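Long-range contacts in protein ACDH-11, isoform b (Caenorhabditis elegans, PDB 4Y9J), which belongs to the acyl-CoA dehydrogenase family of flavoproteins and binds flavin-adenine dinucleotide within an assembly of four chains: residues 234-239 and 253-258; 265-270 and 292-297; 22-27 and 60-65. All coordinates share one frame; numbering follows the deposited sequence.

In the fold
Contacts 1 and 2 lie 11 Å apart, centre to centre, in one beta sheet; contact 3 sits among the N-terminal helices, its centre about 41 and 40 Å from those of contacts 1 and 2. Contact 1 is buried and joins strands 231-238 and 252-258 by four backbone hydrogen bonds, with apolar side chains on both faces. Contact 2, partly buried, is at a corner of strand 285-298, the other neighbour of strand 252-258; there a side-chain amide replaces regular backbone pairing, and the same amide reaches K258 of contact 1. Contact 3 is a surface contact of a loop on a helix, with no hydrogen bond between its segments, apolar carbons meeting each other and the loop backbone.

Contact 1 of 3, residues 234-239 and 253-258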
loop_
_atom_site.group_PDB
_atom_site.type_symbol
_atom_site.label_atom_id
_atom_site.label_comp_id
_atom_site.label_asym_id
_atom_site.label_seq_id
_atom_site.Cartn_x
_atom_site.Cartn_y
_atom_site.Cartn_z
ATOM N N THR B 234 29.986 17.279 3.201
ATOM C CA THR B 234 29.771 16.798 4.553
ATOM C C THR B 234 30.924 17.142 5.468
ATOM O O THR B 234 31.952 17.621 5.007
ATOM C CB THR B 234 29.534 15.247 4.531
ATOM O OG1 THR B 234 29.045 14.774 5.805
ATOM C CG2 THR B 234 30.735 14.530 4.112
ATOM N N LEU B 235 30.710 16.988 6.778
ATOM C CA LEU B 235 31.718 17.285 7.805
ATOM C C LEU B 235 32.118 15.987 8.407
ATOM O O LEU B 235 31.251 15.124 8.536
ATOM C CB LEU B 235 31.076 18.100 8.904
ATOM C CG LEU B 235 30.589 19.463 8.429
ATOM C CD1 LEU B 235 29.871 20.149 9.599
ATOM C CD2 LEU B 235 31.725 20.365 7.914
ATOM N N ALA B 236 33.380 15.873 8.794
ATOM C CA ALA B 236 33.927 14.740 9.511
ATOM C C ALA B 236 35.145 15.136 10.317
ATOM O O ALA B 236 35.729 16.187 10.077
ATOM C CB ALA B 236 34.318 13.646 8.519
ATOM N N ARG B 237 35.538 14.271 11.250
ATOM C CA ARG B 237 36.714 14.449 12.075
ATOM C C ARG B 237 37.876 13.648 11.587
ATOM O O ARG B 237 37.814 12.421 11.508
ATOM C CB ARG B 237 36.416 13.997 13.488
ATOM C CG ARG B 237 35.264 14.744 14.129
ATOM C CD ARG B 237 35.084 14.399 15.609
ATOM N NE ARG B 237 33.827 14.975 16.019
ATOM C CZ ARG B 237 33.635 16.235 16.391
ATOM N NH1 ARG B 237 34.685 17.087 16.521
ATOM N NH2 ARG B 237 32.391 16.637 16.643
ATOM N N ILE B 238 38.971 14.354 11.300
ATOM C CA ILE B 238 40.111 13.736 10.713
ATOM C C ILE B 238 40.809 13.008 11.839
ATOM O O ILE B 238 40.885 13.528 12.961
ATOM C CB ILE B 238 41.028 14.776 10.025
ATOM C CG1 ILE B 238 40.315 15.233 8.731
ATOM C CG2 ILE B 238 42.394 14.160 9.787
ATOM C CD1 ILE B 238 41.189 16.042 7.800
ATOM N N VAL B 239 41.214 11.781 11.558
ATOM C CA VAL B 239 41.918 10.935 12.517
ATOM C C VAL B 239 43.430 11.113 12.308
ATOM O O VAL B 239 43.914 10.951 11.204
ATOM C CB VAL B 239 41.577 9.442 12.270
ATOM C CG1 VAL B 239 42.315 8.556 13.267
ATOM C CG2 VAL B 239 40.071 9.201 12.327
ATOM N N SER B 253 36.328 18.999 9.785
ATOM C CA SER B 253 36.742 19.457 8.482
ATOM C C SER B 253 35.651 19.181 7.442
ATOM O O SER B 253 34.758 18.329 7.636
ATOM C CB SER B 253 38.064 18.795 8.117
ATOM O OG SER B 253 39.111 19.028 9.103
ATOM N N LEU B 254 35.724 19.906 6.335
ATOM C CA LEU B 254 34.743 19.797 5.255
ATOM C C LEU B 254 35.248 18.877 4.153
ATOM O O LEU B 254 36.423 18.891 3.847
ATOM C CB LEU B 254 34.490 21.188 4.660
ATOM C CG LEU B 254 33.429 21.286 3.566
ATOM C CD1 LEU B 254 32.058 20.885 4.067
ATOM C CD2 LEU B 254 33.410 22.695 3.007
ATOM N N PHE B 255 34.321 18.131 3.550
ATOM C CA PHE B 255 34.607 17.146 2.515
ATOM C C PHE B 255 33.611 17.216 1.405
ATOM O O PHE B 255 32.419 17.500 1.611
ATOM C CB PHE B 255 34.607 15.691 3.061
ATOM C CG PHE B 255 35.670 15.430 4.069
ATOM C CD1 PHE B 255 35.478 15.791 5.384
ATOM C CD2 PHE B 255 36.862 14.870 3.704
ATOM C CE1 PHE B 255 36.470 15.592 6.327
ATOM C CE2 PHE B 255 37.879 14.643 4.654
ATOM C CZ PHE B 255 37.665 15.011 5.971
ATOM N N LEU B 256 34.098 16.877 0.244
ATOM C CA LEU B 256 33.301 16.792 -0.968
ATOM C C LEU B 256 33.419 15.380 -1.476
ATOM O O LEU B 256 34.553 14.889 -1.579
ATOM C CB LEU B 256 33.816 17.747 -2.075
ATOM C CG LEU B 256 33.072 17.704 -3.422
ATOM C CD1 LEU B 256 31.650 18.214 -3.339
ATOM C CD2 LEU B 256 33.872 18.488 -4.493
ATOM N N LEU B 257 32.279 14.754 -1.790
ATOM C CA LEU B 257 32.269 13.408 -2.361
ATOM C C LEU B 257 31.256 13.165 -3.427
ATOM O O LEU B 257 30.226 13.875 -3.501
ATOM C CB LEU B 257 32.125 12.322 -1.302
ATOM C CG LEU B 257 30.793 12.112 -0.594
ATOM C CD1 LEU B 257 30.667 10.700 -0.062
ATOM C CD2 LEU B 257 30.617 13.032 0.528
ATOM N N LYS B 258 31.562 12.171 -4.272
ATOM C CA LYS B 258 30.618 11.644 -5.238
ATOM C C LYS B 258 29.789 10.548 -4.546
ATOM O O LYS B 258 30.366 9.714 -3.867
ATOM C CB LYS B 258 31.288 11.040 -6.467
ATOM C CG LYS B 258 31.617 12.053 -7.532
ATOM C CD LYS B 258 32.222 11.384 -8.715
ATOM C CE LYS B 258 31.183 10.725 -9.634
ATOM N NZ LYS B 258 30.142 11.644 -10.119
HETATM O O HOH W 1 39.096 17.393 11.177
#
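F255 sets its ring beside A236 on the face of the strand pair that also carries T234 and S253, and the end of I238 reaches in to the ring. F255 CG stands anti to its own carbonyl carbon (chi1 -64°). From there the ring brings CE1 obliquely to within 3.6 Å of A236 CB, while its edge at CZ meets I238 CG1 at 3.8 Å. T234 turns OG1 anti to its backbone N (chi1 -168°), where it bonds to W189 O and K221 NZ; CG2, the other branch, lies 3.9 Å from L257 CD2. On the other face L235 and L254 cross obliquely, CD2 of the first 3.9 Å from CD1 of the second. L254 CD1 also packs on T234 O at 3.4 Å. Both strands belong to the beta domain that separates the helical parts of the acyl-CoA dehydrogenase fold, and they run antiparallel here. T234 with F255 and A236 with S253 are hydrogen-bonded pairs, each bonded in both directions; the bond from S253 N to A236 O is almost straight (178°). L235 with L254, between them, is a non-hydrogen-bonded pair; beside it the CA-H of L235 approaches S253 O, CA to O 3.2 Å. Two residues beyond A236 a water accepts from I238 N and sits 2.6 Å from S253 OG, which also bonds to G302 N. Y215 meets the F255 ring edge-to-face.

Contact 2 of 3, residues 265-270 and 292-297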
loop_
_atom_site.group_PDB
_atom_site.type_symbol
_atom_site.label_atom_id
_atom_site.label_comp_id
_atom_site.label_asym_id
_atom_site.label_seq_id
_atom_site.Cartn_x
_atom_site.Cartn_y
_atom_site.Cartn_z
ATOM N N ASN B 265 27.345 2.426 -8.585
ATOM C CA ASN B 265 27.303 1.827 -7.259
ATOM C C ASN B 265 27.563 2.885 -6.206
ATOM O O ASN B 265 28.361 3.793 -6.411
ATOM C CB ASN B 265 28.371 0.772 -7.102
ATOM C CG ASN B 265 28.209 -0.387 -8.071
ATOM O OD1 ASN B 265 27.128 -0.819 -8.381
ATOM N ND2 ASN B 265 29.294 -0.850 -8.556
ATOM N N LEU B 266 26.924 2.734 -5.060
ATOM C CA LEU B 266 27.188 3.638 -3.948
ATOM C C LEU B 266 28.623 3.676 -3.498
ATOM O O LEU B 266 29.322 2.676 -3.412
ATOM C CB LEU B 266 26.244 3.336 -2.751
ATOM C CG LEU B 266 24.827 3.755 -3.066
ATOM C CD1 LEU B 266 23.843 3.190 -2.060
ATOM C CD2 LEU B 266 24.764 5.271 -3.048
ATOM N N ASN B 267 29.094 4.885 -3.223
ATOM C CA ASN B 267 30.460 5.091 -2.801
ATOM C C ASN B 267 30.634 4.869 -1.269
ATOM O O ASN B 267 30.621 5.814 -0.536
ATOM C CB ASN B 267 30.945 6.528 -3.244
ATOM C CG ASN B 267 32.265 6.965 -2.635
ATOM O OD1 ASN B 267 33.130 6.185 -2.267
ATOM N ND2 ASN B 267 32.409 8.284 -2.512
ATOM N N GLY B 268 30.865 3.623 -0.835
ATOM C CA GLY B 268 31.064 3.276 0.590
ATOM C C GLY B 268 29.820 3.614 1.466
ATOM O O GLY B 268 29.975 3.975 2.625
ATOM N N ILE B 269 28.609 3.622 0.907
ATOM C CA ILE B 269 27.450 4.118 1.568
ATOM C C ILE B 269 26.357 3.070 1.474
ATOM O O ILE B 269 26.240 2.407 0.463
ATOM C CB ILE B 269 26.904 5.390 0.854
ATOM C CG1 ILE B 269 27.874 6.560 1.032
ATOM C CG2 ILE B 269 25.495 5.774 1.263
ATOM C CD1 ILE B 269 27.708 7.597 -0.086
ATOM N N GLN B 270 25.595 2.922 2.547
ATOM C CA GLN B 270 24.382 2.109 2.549
ATOM C C GLN B 270 23.260 2.966 3.033
ATOM O O GLN B 270 23.447 3.817 3.980
ATOM C CB GLN B 270 24.510 0.880 3.478
ATOM C CG GLN B 270 25.220 -0.284 2.819
ATOM C CD GLN B 270 25.206 -1.516 3.719
ATOM O OE1 GLN B 270 24.652 -1.480 4.779
ATOM N NE2 GLN B 270 25.857 -2.522 3.318
ATOM N N GLY B 292 33.796 3.704 4.720
ATOM C CA GLY B 292 34.845 3.753 3.687
ATOM C C GLY B 292 34.450 4.585 2.445
ATOM O O GLY B 292 35.061 4.426 1.353
ATOM N N ALA B 293 33.489 5.493 2.587
ATOM C CA ALA B 293 33.135 6.446 1.508
ATOM C C ALA B 293 34.318 7.336 1.172
ATOM O O ALA B 293 34.864 7.990 2.022
ATOM C CB ALA B 293 31.966 7.298 1.928
ATOM N N ILE B 294 34.730 7.328 -0.077
ATOM C CA ILE B 294 35.893 8.126 -0.512
ATOM C C ILE B 294 35.518 9.589 -0.729
ATOM O O ILE B 294 34.580 9.906 -1.489
ATOM C CB ILE B 294 36.493 7.504 -1.768
ATOM C CG1 ILE B 294 36.884 6.076 -1.412
ATOM C CG2 ILE B 294 37.752 8.259 -2.195
ATOM C CD1 ILE B 294 37.331 5.242 -2.578
ATOM N N ALA B 295 36.258 10.466 -0.058
ATOM C CA ALA B 295 35.942 11.854 -0.037
ATOM C C ALA B 295 37.213 12.723 -0.076
ATOM O O ALA B 295 38.277 12.336 0.471
ATOM C CB ALA B 295 35.146 12.170 1.200
ATOM N N GLU B 296 37.060 13.923 -0.635
ATOM C CA GLU B 296 38.205 14.882 -0.761
ATOM C C GLU B 296 38.080 16.022 0.243
ATOM O O GLU B 296 37.030 16.641 0.331
ATOM C CB GLU B 296 38.239 15.450 -2.156
ATOM C CG GLU B 296 38.144 14.474 -3.306
ATOM C CD GLU B 296 39.157 13.366 -3.290
ATOM O OE1 GLU B 296 40.238 13.551 -2.700
ATOM O OE2 GLU B 296 38.887 12.301 -3.931
ATOM N N ARG B 297 39.105 16.249 1.051
ATOM C CA ARG B 297 39.068 17.333 2.015
ATOM C C ARG B 297 39.191 18.666 1.304
ATOM O O ARG B 297 40.102 18.839 0.513
ATOM C CB ARG B 297 40.240 17.278 3.017
ATOM C CG ARG B 297 40.083 18.305 4.157
ATOM C CD ARG B 297 41.358 18.958 4.699
ATOM N NE ARG B 297 42.502 18.891 3.797
ATOM C CZ ARG B 297 43.128 19.918 3.243
ATOM N NH1 ARG B 297 42.814 21.181 3.480
ATOM N NH2 ARG B 297 44.132 19.665 2.455
#
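G268 and A293 bring their CA atoms to 3.9 Å where strand 285-298 turns a corner at G292, and no backbone hydrogen bond joins the two segments there. N267, just before, is the centre of an inverse gamma turn, closed by a weak bond from G268 N to L266 O. G268, at positive phi, lies so close to A293 N and G292 C that there is no place for a CB. G292 and A293 together face L217 as a G1 beta bulge.

The N267 side chain carries the contact. Its CG is anti to the backbone N (chi1 169°), and the amide extends from there to the backbone of I294, gripping it at both ends. OD1 accepts from I294 N at 2.9 Å, with the donor coming in well to the side (C=O...N angle 111°) and tilted from the amide plane. ND2 donates to I294 O, also at 2.9 Å, and this bond lies in the N267 amide plane and falls on a lone pair of the I294 carbonyl. The I294 side chain crosses that of N267 at about a right angle, its CB 3.6 Å from OD1. A293 CB lies 3.2 Å from N267 O, while I269 CG1 approaches the same methyl loosely.

ND2 also bonds to K258 O, on strand 252-258, which pairs with strand 285-298 at L256 and E296. The amide thus stands between K258 and I294, where the two strands no longer bond directly. With OD1 accepting and ND2 donating twice, the flip state of the amide is well defined, and both polar backbone atoms of I294 are satisfied by a single side chain.

Contact 3 of 3, residues 22-27 and 60-65; sequences PTLHNP and RITSEV
L24 points CB toward helix 44-74 and meets T62 and I61 there. With CG anti to the backbone N (chi1 178°), L24 CG lies 4.1 Å from T62 CG2, and L24 CD2 comes to 4.3 Å from I61 CG2. The L24 carbonyl O sits closer to that threonine methyl, 3.4 Å from T62 CG2. T62 presents this methyl to the loop, with OG1 bonded to D59 O.

H25 offers backbone alone: its carbonyl carbon is 3.7 Å from T62 CG2, while CB points away. Its NE2 bonds to D336, and its ring meets F591 of the third subunit with the planes about 85° apart.

N26 continues this backbone path, its N also 3.7 Å from T62 CG2. Its CB points away from segment 60-65, yet ND2 bonds to D59 OD1 and S55 O of the same helix, and OD1 accepts from Y28 N in an Asx turn.

P27 points back to the helix, CG 4.2 Å from I61 CG2 and CD somewhat farther from T62 CG2.

One threonine methyl thus touches four successive loop residues, L24 to P27. The loop lies across one side of helix 44-74, with P27 also touching helix 121-135 and L24 touching helix 304-338, in the N-terminal part of an acyl-CoA dehydrogenase-type fold.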
loop_
_atom_site.group_PDB
_atom_site.type_symbol
_atom_site.label_atom_id
_atom_site.label_comp_id
_atom_site.label_asym_id
_atom_site.label_seq_id
_atom_site.Cartn_x
_atom_site.Cartn_y
_atom_site.Cartn_z
ATOM N N PRO B 22 -10.391 25.748 -6.825
ATOM C CA PRO B 22 -9.636 26.952 -7.183
ATOM C C PRO B 22 -8.808 26.760 -8.430
ATOM O O PRO B 22 -8.370 25.618 -8.724
ATOM C CB PRO B 22 -8.711 27.124 -5.975
ATOM C CG PRO B 22 -8.547 25.764 -5.436
ATOM C CD PRO B 22 -9.910 25.148 -5.580
ATOM N N THR B 23 -8.524 27.846 -9.101
ATOM C CA THR B 23 -7.681 27.885 -10.290
ATOM C C THR B 23 -6.335 28.545 -9.969
ATOM O O THR B 23 -6.319 29.615 -9.366
ATOM C CB THR B 23 -8.342 28.727 -11.388
ATOM O OG1 THR B 23 -9.616 28.180 -11.704
ATOM C CG2 THR B 23 -7.487 28.804 -12.702
ATOM N N LEU B 24 -5.242 27.917 -10.422
ATOM C CA LEU B 24 -3.907 28.466 -10.320
ATOM C C LEU B 24 -3.657 29.285 -11.547
ATOM O O LEU B 24 -3.622 28.787 -12.752
ATOM C CB LEU B 24 -2.842 27.381 -10.197
ATOM C CG LEU B 24 -1.413 27.888 -10.138
ATOM C CD1 LEU B 24 -1.250 28.711 -8.890
ATOM C CD2 LEU B 24 -0.383 26.763 -10.221
ATOM N N HIS B 25 -3.486 30.559 -11.294
ATOM C CA HIS B 25 -3.203 31.468 -12.393
ATOM C C HIS B 25 -1.693 31.638 -12.543
ATOM O O HIS B 25 -0.962 31.336 -11.626
ATOM C CB HIS B 25 -3.847 32.823 -12.109
ATOM C CG HIS B 25 -5.325 32.758 -11.875
ATOM N ND1 HIS B 25 -6.228 32.534 -12.897
ATOM C CD2 HIS B 25 -6.061 32.947 -10.756
ATOM C CE1 HIS B 25 -7.459 32.561 -12.398
ATOM N NE2 HIS B 25 -7.379 32.796 -11.105
ATOM N N ASN B 26 -1.244 32.125 -13.714
ATOM C CA ASN B 26 0.185 32.415 -13.964
ATOM C C ASN B 26 0.725 33.173 -12.761
ATOM O O ASN B 26 0.257 34.299 -12.519
ATOM C CB ASN B 26 0.319 33.276 -15.228
ATOM C CG ASN B 26 1.780 33.618 -15.565
ATOM O OD1 ASN B 26 2.527 34.071 -14.713
ATOM N ND2 ASN B 26 2.158 33.412 -16.793
ATOM N N PRO B 27 1.677 32.586 -11.991
ATOM C CA PRO B 27 2.067 33.195 -10.743
ATOM C C PRO B 27 2.929 34.461 -10.867
ATOM O O PRO B 27 3.105 35.152 -9.889
ATOM C CB PRO B 27 2.789 32.077 -10.023
ATOM C CG PRO B 27 3.340 31.235 -11.094
ATOM C CD PRO B 27 2.264 31.239 -12.091
ATOM N N ARG B 60 4.583 28.005 -17.917
ATOM C CA ARG B 60 5.097 26.654 -17.777
ATOM C C ARG B 60 4.709 26.039 -16.448
ATOM O O ARG B 60 4.495 24.815 -16.352
ATOM C CB ARG B 60 6.580 26.622 -17.949
ATOM C CG ARG B 60 7.097 25.219 -18.192
ATOM C CD ARG B 60 8.606 25.098 -18.384
ATOM N NE ARG B 60 8.908 23.768 -18.927
ATOM C CZ ARG B 60 10.040 23.376 -19.486
ATOM N NH1 ARG B 60 11.125 24.126 -19.537
ATOM N NH2 ARG B 60 10.101 22.163 -19.952
ATOM N N ILE B 61 4.647 26.854 -15.394
ATOM C CA ILE B 61 4.219 26.394 -14.094
ATOM C C ILE B 61 2.769 25.871 -14.198
ATOM O O ILE B 61 2.482 24.782 -13.704
ATOM C CB ILE B 61 4.286 27.492 -13.008
ATOM C CG1 ILE B 61 5.695 28.056 -12.761
ATOM C CG2 ILE B 61 3.665 27.062 -11.707
ATOM C CD1 ILE B 61 6.668 27.101 -12.228
ATOM N N THR B 62 1.862 26.647 -14.786
ATOM C CA THR B 62 0.471 26.277 -14.796
ATOM C C THR B 62 0.217 25.114 -15.781
ATOM O O THR B 62 -0.521 24.190 -15.460
ATOM C CB THR B 62 -0.475 27.441 -15.147
ATOM O OG1 THR B 62 -0.156 27.973 -16.439
ATOM C CG2 THR B 62 -0.442 28.540 -14.031
ATOM N N SER B 63 0.913 25.117 -16.888
ATOM C CA SER B 63 0.708 24.119 -17.916
ATOM C C SER B 63 1.423 22.806 -17.646
ATOM O O SER B 63 0.994 21.812 -18.199
ATOM C CB SER B 63 1.077 24.663 -19.279
ATOM O OG SER B 63 2.482 24.723 -19.469
ATOM N N GLU B 64 2.529 22.799 -16.888
ATOM C CA GLU B 64 3.411 21.609 -16.758
ATOM C C GLU B 64 3.925 21.348 -15.357
ATOM O O GLU B 64 3.728 20.240 -14.803
ATOM C CB GLU B 64 4.576 21.624 -17.735
ATOM C CG GLU B 64 5.412 20.348 -17.760
ATOM C CD GLU B 64 6.612 20.417 -18.668
ATOM O OE1 GLU B 64 6.997 21.567 -19.054
ATOM O OE2 GLU B 64 7.166 19.333 -19.019
ATOM N N VAL B 65 4.543 22.330 -14.719
ATOM C CA VAL B 65 5.305 22.043 -13.517
ATOM C C VAL B 65 4.365 21.670 -12.398
ATOM O O VAL B 65 4.638 20.724 -11.680
ATOM C CB VAL B 65 6.213 23.225 -13.062
ATOM C CG1 VAL B 65 7.021 22.837 -11.858
ATOM C CG2 VAL B 65 7.149 23.654 -14.208
#